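Putative glucarate dehydratase (Pseudomonas fluorescens, PDB 4IT1) probably catalyses the magnesium-dependent dehydration of D-glucarate to 5-dehydro-4-deoxy-D-glucarate, as a member of the mandelate racemase/muconate lactonizing enzyme family. Local coordinates at residues 47-52 and 175-180; 55-60 and 404-409; 116-119 and 124-127; 154-159 and 324-329. All blocks are in the same frame, centred on the assembly; numbering follows the deposited sequence.

Contact 1: residues 47-52 and 175-180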
# COMPACT_ATOMS: atom_id res chain seq x y z
N HIS A 47 33.68 10.40 -6.66
CA HIS A 47 33.45 9.13 -7.31
C HIS A 47 34.74 8.49 -7.81
O HIS A 47 35.70 9.18 -8.19
CB HIS A 47 32.48 9.31 -8.48
CG HIS A 47 31.05 9.44 -8.07
ND1 HIS A 47 30.04 8.70 -8.66
CD2 HIS A 47 30.45 10.21 -7.13
CE1 HIS A 47 28.88 9.02 -8.10
NE2 HIS A 47 29.11 9.93 -7.17
N GLU A 48 34.74 7.16 -7.80
CA GLU A 48 35.78 6.36 -8.42
C GLU A 48 35.57 6.33 -9.94
O GLU A 48 34.43 6.49 -10.41
CB GLU A 48 35.72 4.96 -7.83
CG GLU A 48 36.28 4.88 -6.42
CD GLU A 48 35.72 3.72 -5.64
OE1 GLU A 48 36.42 2.69 -5.54
OE2 GLU A 48 34.58 3.82 -5.14
N PRO A 49 36.65 6.12 -10.72
CA PRO A 49 36.49 6.05 -12.18
C PRO A 49 35.53 4.95 -12.64
O PRO A 49 35.12 4.95 -13.80
CB PRO A 49 37.91 5.78 -12.68
CG PRO A 49 38.64 5.22 -11.49
CD PRO A 49 38.05 5.94 -10.32
N PHE A 50 35.18 4.03 -11.73
CA PHE A 50 34.15 3.03 -12.03
C PHE A 50 33.10 2.96 -10.94
O PHE A 50 33.33 3.40 -9.81
CB PHE A 50 34.77 1.65 -12.30
CG PHE A 50 35.75 1.66 -13.44
CD1 PHE A 50 35.31 1.50 -14.75
CD2 PHE A 50 37.10 1.87 -13.20
CE1 PHE A 50 36.21 1.52 -15.80
CE2 PHE A 50 38.01 1.90 -14.25
CZ PHE A 50 37.56 1.72 -15.56
N ALA A 51 31.93 2.44 -11.30
CA ALA A 51 30.82 2.26 -10.38
C ALA A 51 30.16 0.92 -10.67
O ALA A 51 30.09 0.49 -11.82
CB ALA A 51 29.82 3.41 -10.52
N LEU A 52 29.70 0.25 -9.61
CA LEU A 52 29.21 -1.12 -9.70
C LEU A 52 27.69 -1.22 -9.74
O LEU A 52 26.99 -0.26 -9.41
CB LEU A 52 29.76 -1.95 -8.53
CG LEU A 52 31.22 -1.72 -8.12
CD1 LEU A 52 31.57 -2.51 -6.87
CD2 LEU A 52 32.17 -2.05 -9.27
N ALA A 175 38.18 17.88 -13.90
CA ALA A 175 38.33 17.61 -15.33
C ALA A 175 38.58 16.12 -15.60
O ALA A 175 38.07 15.56 -16.57
CB ALA A 175 39.45 18.45 -15.91
N GLN A 176 39.34 15.48 -14.71
CA GLN A 176 39.73 14.09 -14.90
C GLN A 176 40.00 13.38 -13.57
O GLN A 176 40.37 14.00 -12.58
CB GLN A 176 40.98 13.99 -15.78
CG GLN A 176 42.14 14.86 -15.30
CD GLN A 176 43.46 14.53 -15.97
OE1 GLN A 176 44.06 15.38 -16.62
NE2 GLN A 176 43.92 13.29 -15.81
N HIS A 177 39.81 12.06 -13.59
CA HIS A 177 40.28 11.18 -12.52
C HIS A 177 41.81 11.21 -12.44
O HIS A 177 42.50 11.16 -13.46
CB HIS A 177 39.82 9.75 -12.78
CG HIS A 177 38.34 9.56 -12.63
ND1 HIS A 177 37.70 9.57 -11.41
CD2 HIS A 177 37.38 9.33 -13.56
CE1 HIS A 177 36.41 9.36 -11.59
NE2 HIS A 177 36.19 9.21 -12.88
N VAL A 178 42.32 11.30 -11.21
CA VAL A 178 43.75 11.14 -10.94
C VAL A 178 44.23 9.80 -11.49
O VAL A 178 43.52 8.78 -11.37
CB VAL A 178 44.05 11.26 -9.42
CG1 VAL A 178 43.70 9.97 -8.68
CG2 VAL A 178 45.49 11.67 -9.17
N ASP A 179 45.41 9.80 -12.11
CA ASP A 179 45.97 8.59 -12.75
C ASP A 179 44.87 7.75 -13.40
O ASP A 179 44.67 6.58 -13.03
CB ASP A 179 46.78 7.77 -11.74
CG ASP A 179 47.90 8.57 -11.09
OD1 ASP A 179 48.24 9.67 -11.57
OD2 ASP A 179 48.44 8.09 -10.07
N SER A 180 44.16 8.36 -14.34
CA SER A 180 42.98 7.77 -14.98
C SER A 180 43.36 6.61 -15.89
O SER A 180 44.33 6.71 -16.65
CB SER A 180 42.23 8.84 -15.77
OG SER A 180 40.99 8.34 -16.25
O HOH W 1 38.48 10.30 -8.78
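P49 lies over one face of the H177 imidazole in a CH-pi contact made by its CA, 3.4 Å from the ring centroid and 20° off the ring normal. Its CB continues across the same ring, 3.7 Å from H177 CD2. At the ring's edge, in plane, H47 O comes 3.5 Å from H177 CE1. A water joins the two segments beside this edge: it donates to H47 O at 3.1 Å and lies 2.8 Å from H177 ND1. The imidazole is brought there by a first torsion that sets CG opposite the carbonyl carbon of H177 (chi1 -69°). One step outward, D37 serves both histidines. Its backbone carbonyl holds H177 NE2, and its carboxylate holds H47 ND1. H47 NE2 is hydrogen-bonded to a bound tartrate, probably from the crystallisation liquor, which suggests that this end of the 47-52 segment, just before strand 50-60 of the capping domain, borders the active-site pocket. The 175-180 loop follows strand 163-170 of the barrel. With both ring nitrogens engaged and a proline across one face, the H177 imidazole is fixed in rotation, and NE2, facing a carbonyl oxygen, is expected to carry a proton.

Contact 2: residues 55-60 and 404-409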
# COMPACT_ATOMS: atom_id res chain seq x y z
N ILE A 55 22.87 -7.07 -12.44
CA ILE A 55 21.78 -7.27 -13.39
C ILE A 55 21.16 -8.65 -13.14
O ILE A 55 21.86 -9.66 -13.09
CB ILE A 55 22.27 -7.17 -14.85
CG1 ILE A 55 23.19 -5.94 -15.03
CG2 ILE A 55 21.10 -7.16 -15.83
CD1 ILE A 55 22.49 -4.60 -15.01
N ILE A 56 19.84 -8.67 -12.98
CA ILE A 56 19.10 -9.90 -12.70
C ILE A 56 18.30 -10.35 -13.92
O ILE A 56 17.57 -9.57 -14.53
CB ILE A 56 18.16 -9.72 -11.48
CG1 ILE A 56 18.94 -9.36 -10.21
CG2 ILE A 56 17.35 -10.99 -11.24
CD1 ILE A 56 19.28 -7.89 -10.07
N GLU A 57 18.45 -11.63 -14.29
CA GLU A 57 17.64 -12.26 -15.33
C GLU A 57 16.80 -13.37 -14.72
O GLU A 57 17.32 -14.24 -14.01
CB GLU A 57 18.52 -12.87 -16.41
CG GLU A 57 18.38 -12.25 -17.79
CD GLU A 57 18.96 -13.13 -18.90
OE1 GLU A 57 18.75 -12.79 -20.08
OE2 GLU A 57 19.61 -14.16 -18.60
N ILE A 58 15.50 -13.35 -14.98
CA ILE A 58 14.61 -14.44 -14.59
C ILE A 58 14.03 -15.05 -15.86
O ILE A 58 13.80 -14.35 -16.85
CB ILE A 58 13.48 -13.96 -13.65
CG1 ILE A 58 14.05 -13.22 -12.44
CG2 ILE A 58 12.59 -15.12 -13.22
CD1 ILE A 58 14.85 -14.07 -11.47
N GLU A 59 13.81 -16.36 -15.83
CA GLU A 59 13.18 -17.06 -16.94
C GLU A 59 12.18 -18.06 -16.39
O GLU A 59 12.38 -18.65 -15.32
CB GLU A 59 14.22 -17.75 -17.83
CG GLU A 59 13.71 -18.15 -19.21
CD GLU A 59 14.58 -19.20 -19.89
OE1 GLU A 59 15.13 -18.92 -20.97
OE2 GLU A 59 14.70 -20.32 -19.33
N SER A 60 11.10 -18.24 -17.14
CA SER A 60 10.00 -19.12 -16.75
C SER A 60 9.95 -20.35 -17.65
O SER A 60 10.57 -20.37 -18.71
CB SER A 60 8.69 -18.35 -16.84
OG SER A 60 8.63 -17.61 -18.06
N LEU A 404 11.91 -3.92 -22.33
CA LEU A 404 13.35 -3.88 -22.51
C LEU A 404 13.94 -5.28 -22.71
O LEU A 404 13.44 -6.27 -22.16
CB LEU A 404 14.01 -3.22 -21.30
CG LEU A 404 13.76 -1.75 -20.96
CD1 LEU A 404 14.41 -1.43 -19.62
CD2 LEU A 404 14.27 -0.80 -22.04
N GLU A 405 15.00 -5.35 -23.51
CA GLU A 405 15.68 -6.62 -23.77
C GLU A 405 17.19 -6.54 -23.55
O GLU A 405 17.83 -5.57 -23.96
CB GLU A 405 15.35 -7.14 -25.19
CG GLU A 405 13.96 -7.77 -25.29
CD GLU A 405 13.55 -8.12 -26.71
OE1 GLU A 405 14.29 -7.79 -27.66
OE2 GLU A 405 12.47 -8.73 -26.87
N LEU A 406 17.73 -7.56 -22.88
CA LEU A 406 19.16 -7.62 -22.57
C LEU A 406 20.02 -7.84 -23.80
O LEU A 406 19.85 -8.83 -24.52
CB LEU A 406 19.45 -8.73 -21.56
CG LEU A 406 19.43 -8.40 -20.06
CD1 LEU A 406 19.90 -9.63 -19.29
CD2 LEU A 406 20.32 -7.21 -19.73
N ASP A 407 20.94 -6.92 -24.03
CA ASP A 407 22.01 -7.11 -25.00
C ASP A 407 23.11 -7.94 -24.32
O ASP A 407 23.96 -7.39 -23.62
CB ASP A 407 22.55 -5.74 -25.47
CG ASP A 407 23.55 -5.85 -26.62
OD1 ASP A 407 24.10 -6.95 -26.87
OD2 ASP A 407 23.79 -4.82 -27.28
N HIS A 408 23.06 -9.25 -24.54
CA HIS A 408 23.98 -10.19 -23.89
C HIS A 408 25.46 -9.96 -24.22
O HIS A 408 26.34 -10.38 -23.47
CB HIS A 408 23.60 -11.63 -24.22
CG HIS A 408 22.47 -12.15 -23.39
ND1 HIS A 408 21.20 -11.60 -23.42
CD2 HIS A 408 22.40 -13.19 -22.53
CE1 HIS A 408 20.41 -12.27 -22.60
NE2 HIS A 408 21.11 -13.24 -22.05
N ASP A 409 25.71 -9.29 -25.35
CA ASP A 409 27.06 -8.90 -25.74
C ASP A 409 27.57 -7.74 -24.89
O ASP A 409 28.67 -7.80 -24.35
CB ASP A 409 27.12 -8.53 -27.23
CG ASP A 409 27.00 -9.74 -28.14
OD1 ASP A 409 26.69 -10.86 -27.66
OD2 ASP A 409 27.22 -9.57 -29.36
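Apolar contacts centre on L406, whose two methyl branches divide between alternate residues of the strand, I55 and E57, both pointing toward it. CD2 meets I55 CG2 at 4.0 Å as the two side chains slide past each other in opposite directions, and CD1 lies 3.4 Å from E57 CG. Extended beyond CG, E57 crosses L406 obliquely and carries its carboxylate on to H408. There OE1 lies near the plane of the imidazole at its edge, 3.1 Å from H408 CE1, with the carboxylate and ring planes 57° apart; a long, weak ion pair links OE2 to R27. Strand 50-60 is the middle strand of the antiparallel three-stranded sheet of the enolase-superfamily capping domain. I56 and I58 pack on helix 128-148, while L406 comes from the segment leading into helix 408-421 and also touches L67 of strand 65-70. With an alanine in place of E57, L406 CD1 would probably lose its covering methylene and the H408 edge its neighbouring carboxylate. Hydrogen bonds within 404-409 shape the helix start: H408 ND1 donates to L406 O at 3.3 Å from above the carbonyl plane, and D407, the N-cap, accepts weakly from D409 N through OD1 at 3.2 Å.

Contact 3: residues 116-119 and 124-127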
# COMPACT_ATOMS: atom_id res chain seq x y z
N GLY A 116 29.74 3.31 10.37
CA GLY A 116 30.27 4.63 10.04
C GLY A 116 30.45 4.83 8.55
O GLY A 116 30.41 5.95 8.06
N ALA A 117 30.64 3.72 7.83
CA ALA A 117 30.92 3.76 6.38
C ALA A 117 29.70 3.53 5.49
O ALA A 117 29.82 3.40 4.26
CB ALA A 117 32.01 2.75 6.05
N GLU A 118 28.52 3.48 6.09
CA GLU A 118 27.28 3.31 5.35
C GLU A 118 26.74 4.68 4.91
O GLU A 118 25.85 5.24 5.54
CB GLU A 118 26.26 2.56 6.19
CG GLU A 118 26.64 1.13 6.52
CD GLU A 118 25.71 0.48 7.54
OE1 GLU A 118 24.94 1.21 8.21
OE2 GLU A 118 25.75 -0.77 7.67
N LEU A 119 27.29 5.19 3.81
CA LEU A 119 27.08 6.58 3.41
C LEU A 119 26.28 6.76 2.12
O LEU A 119 25.75 7.84 1.85
CB LEU A 119 28.43 7.29 3.29
CG LEU A 119 29.25 7.36 4.59
CD1 LEU A 119 30.72 7.61 4.29
CD2 LEU A 119 28.69 8.43 5.52
N HIS A 124 22.76 0.86 4.35
CA HIS A 124 22.55 0.53 5.77
C HIS A 124 22.24 -0.95 5.96
O HIS A 124 21.55 -1.54 5.14
CB HIS A 124 21.43 1.39 6.37
CG HIS A 124 21.41 2.80 5.87
ND1 HIS A 124 22.08 3.82 6.50
CD2 HIS A 124 20.82 3.35 4.78
CE1 HIS A 124 21.89 4.95 5.83
NE2 HIS A 124 21.13 4.69 4.79
N ALA A 125 22.76 -1.54 7.03
CA ALA A 125 22.57 -2.97 7.30
C ALA A 125 21.10 -3.35 7.43
O ALA A 125 20.71 -4.45 7.04
CB ALA A 125 23.31 -3.39 8.57
N SER A 126 20.30 -2.45 8.00
CA SER A 126 18.86 -2.66 8.13
C SER A 126 18.16 -2.83 6.77
O SER A 126 17.07 -3.42 6.70
CB SER A 126 18.24 -1.50 8.90
OG SER A 126 18.58 -0.28 8.28
N LYS A 127 18.78 -2.32 5.70
CA LYS A 127 18.19 -2.38 4.35
C LYS A 127 18.35 -3.73 3.66
O LYS A 127 17.90 -3.90 2.52
CB LYS A 127 18.79 -1.31 3.45
CG LYS A 127 18.72 0.11 3.97
CD LYS A 127 17.53 0.86 3.41
CE LYS A 127 17.64 2.35 3.74
NZ LYS A 127 17.61 2.61 5.21
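The E118 carboxylate and the H124 imidazole are the flat groups here, and they do not stack. E118 O approaches the ring obliquely, 4.0 Å from H124 CE1, while K127 CG lies in the ring plane at its edge. E118 is the centre of an inverse gamma turn, within the loop that joins helices 95-107 and 128-148 of the capping domain. From this turn the side chain runs extended beyond CG (chi2 171°) to the backbone at the start of 124-127. Its OE1 rests 3.5 Å from H124 CA, and its OE2 accepts a weak hydrogen bond from A125 N, 3.2 Å away and bent to 126°. The stronger partner of OE2 is S113 OG, so one carboxylate oxygen ties two points of the same loop together. Replacing E118 with an alanine is likely to leave A125 N and S113 OG without their common acceptor, and so loosen the tie between these parts of the loop. The magnesium ion lies about 10 Å from the H124 side chain, and K127 NZ reaches T295. Several of these residues also touch a crystal neighbour, which may influence the loop's shape. A backbone bond from K127 N to H124 O, 2.9 Å long, closes the turn at 124-127.

Contact 4: residues 154-159 and 324-329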
# COMPACT_ATOMS: atom_id res chain seq x y z
N ASP A 154 0.39 -1.63 -15.49
CA ASP A 154 -0.97 -2.18 -15.44
C ASP A 154 -1.17 -3.15 -14.28
O ASP A 154 -2.29 -3.28 -13.76
CB ASP A 154 -1.36 -2.83 -16.78
CG ASP A 154 -1.64 -1.80 -17.89
OD1 ASP A 154 -1.64 -0.58 -17.61
OD2 ASP A 154 -1.87 -2.22 -19.04
N LEU A 155 -0.09 -3.83 -13.88
CA LEU A 155 -0.09 -4.67 -12.69
C LEU A 155 -0.27 -3.83 -11.43
O LEU A 155 -0.79 -4.32 -10.42
CB LEU A 155 1.23 -5.44 -12.58
CG LEU A 155 1.45 -6.61 -13.53
CD1 LEU A 155 2.94 -6.83 -13.71
CD2 LEU A 155 0.76 -7.86 -13.02
N LEU A 156 0.16 -2.58 -11.51
CA LEU A 156 0.12 -1.66 -10.38
C LEU A 156 -1.12 -0.74 -10.43
O LEU A 156 -1.10 0.34 -9.85
CB LEU A 156 1.41 -0.84 -10.33
CG LEU A 156 2.75 -1.56 -10.58
CD1 LEU A 156 3.91 -0.58 -10.67
CD2 LEU A 156 3.01 -2.61 -9.51
N GLY A 157 -2.17 -1.18 -11.13
CA GLY A 157 -3.43 -0.42 -11.22
C GLY A 157 -3.63 0.51 -12.41
O GLY A 157 -4.69 1.13 -12.53
N GLY A 158 -2.64 0.61 -13.29
CA GLY A 158 -2.74 1.42 -14.51
C GLY A 158 -2.04 2.77 -14.46
O GLY A 158 -1.83 3.32 -13.38
N ALA A 159 -1.70 3.30 -15.63
CA ALA A 159 -0.93 4.54 -15.74
C ALA A 159 -1.76 5.80 -15.55
O ALA A 159 -2.70 6.06 -16.30
CB ALA A 159 -0.19 4.59 -17.07
N ASP A 324 5.79 -1.60 -2.53
CA ASP A 324 6.13 -0.93 -1.28
C ASP A 324 6.23 0.57 -1.48
O ASP A 324 5.84 1.36 -0.61
CB ASP A 324 7.44 -1.48 -0.69
CG ASP A 324 7.25 -2.79 0.08
OD1 ASP A 324 6.10 -3.25 0.26
OD2 ASP A 324 8.27 -3.35 0.53
N THR A 325 6.76 0.96 -2.64
CA THR A 325 6.82 2.37 -3.05
C THR A 325 5.43 3.01 -3.19
O THR A 325 5.25 4.21 -2.90
CB THR A 325 7.63 2.51 -4.35
OG1 THR A 325 8.99 2.10 -4.11
CG2 THR A 325 7.66 3.93 -4.82
N GLN A 326 4.45 2.22 -3.63
CA GLN A 326 3.07 2.70 -3.77
C GLN A 326 2.47 2.90 -2.39
O GLN A 326 1.82 3.91 -2.12
CB GLN A 326 2.22 1.69 -4.56
CG GLN A 326 2.64 1.48 -6.00
CD GLN A 326 1.65 0.63 -6.76
OE1 GLN A 326 0.61 1.12 -7.21
NE2 GLN A 326 1.95 -0.65 -6.90
N THR A 327 2.70 1.92 -1.52
CA THR A 327 2.34 2.05 -0.11
C THR A 327 2.92 3.33 0.47
O THR A 327 2.19 4.11 1.07
CB THR A 327 2.80 0.84 0.72
OG1 THR A 327 2.29 -0.34 0.11
CG2 THR A 327 2.26 0.93 2.14
N LEU A 328 4.22 3.55 0.25
CA LEU A 328 4.83 4.79 0.71
C LEU A 328 4.11 6.02 0.16
O LEU A 328 3.81 6.95 0.91
CB LEU A 328 6.34 4.85 0.42
CG LEU A 328 7.00 6.18 0.81
CD1 LEU A 328 6.92 6.49 2.32
CD2 LEU A 328 8.44 6.24 0.32
N ALA A 329 3.85 6.05 -1.15
CA ALA A 329 3.20 7.22 -1.77
C ALA A 329 1.85 7.51 -1.10
O ALA A 329 1.54 8.66 -0.78
CB ALA A 329 3.03 7.02 -3.27
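Q326 reaches across from its helix to L156, and the two side chains cross at a slant, so that the amide end of the glutamine is laid against the base of the leucine. Q326 CD lies 3.9 Å from L156 CB and 4.1 Å from L156 O. One terminal atom of the amide is thereby beside the leucine carbonyl, and the other faces CB and the CD2 branch. The oxygen and nitrogen of this amide are probably exchanged in the model, so no polar pairing is assigned to its two end atoms; turned back, the group may hydrogen-bond to L156 O. The torsions explain the reach: Q326 is extended beyond CG (chi2 -172°), which carries its end straight out from the helix surface, and the amide plane is turned out of the line of that chain. On the other side, L156 is the third residue of a turn closed weakly by G157 N to D154 O at 3.4 Å, and G157, its last residue, has backbone angles that suit a residue lacking CB.

Helix 348-360 touches both partners, A360 meeting L156 and V357 meeting Q326. Helix 322-334 is one of the barrel helices, connecting the parallel neighbouring strands 311-314 and 338-341, and L328 turns inward onto V312 and A314. The 154-159 loop leads from helix 128-148, on which L155 packs, into strand 163-170. Beyond it lies the second subunit, where N96 of that subunit bonds to G158 O.

Contacts 1 and 2 share strand 50-60 of the capping-domain sheet, their centres 28 Å apart: contact 1 joins the residues just before the strand to a loop after strand 163-170, and contact 2 joins its middle to the segment leading into helix 408-421. Contact 3 is local, falling within the sequence span of both, inside the capping domain. Contact 4 comes later, after helix 128-148, and reaches forward to barrel helix 322-334; its span crosses that of contact 1 and lies within that of contact 2. Contacts 1 and 4 are 37 Å apart, on opposite sides of the chain's centre. Contacts 1, 2 and 4 thus bring together distant parts of the sequence, contact 1 beside the tartrate pocket and contact 4 beside the second subunit.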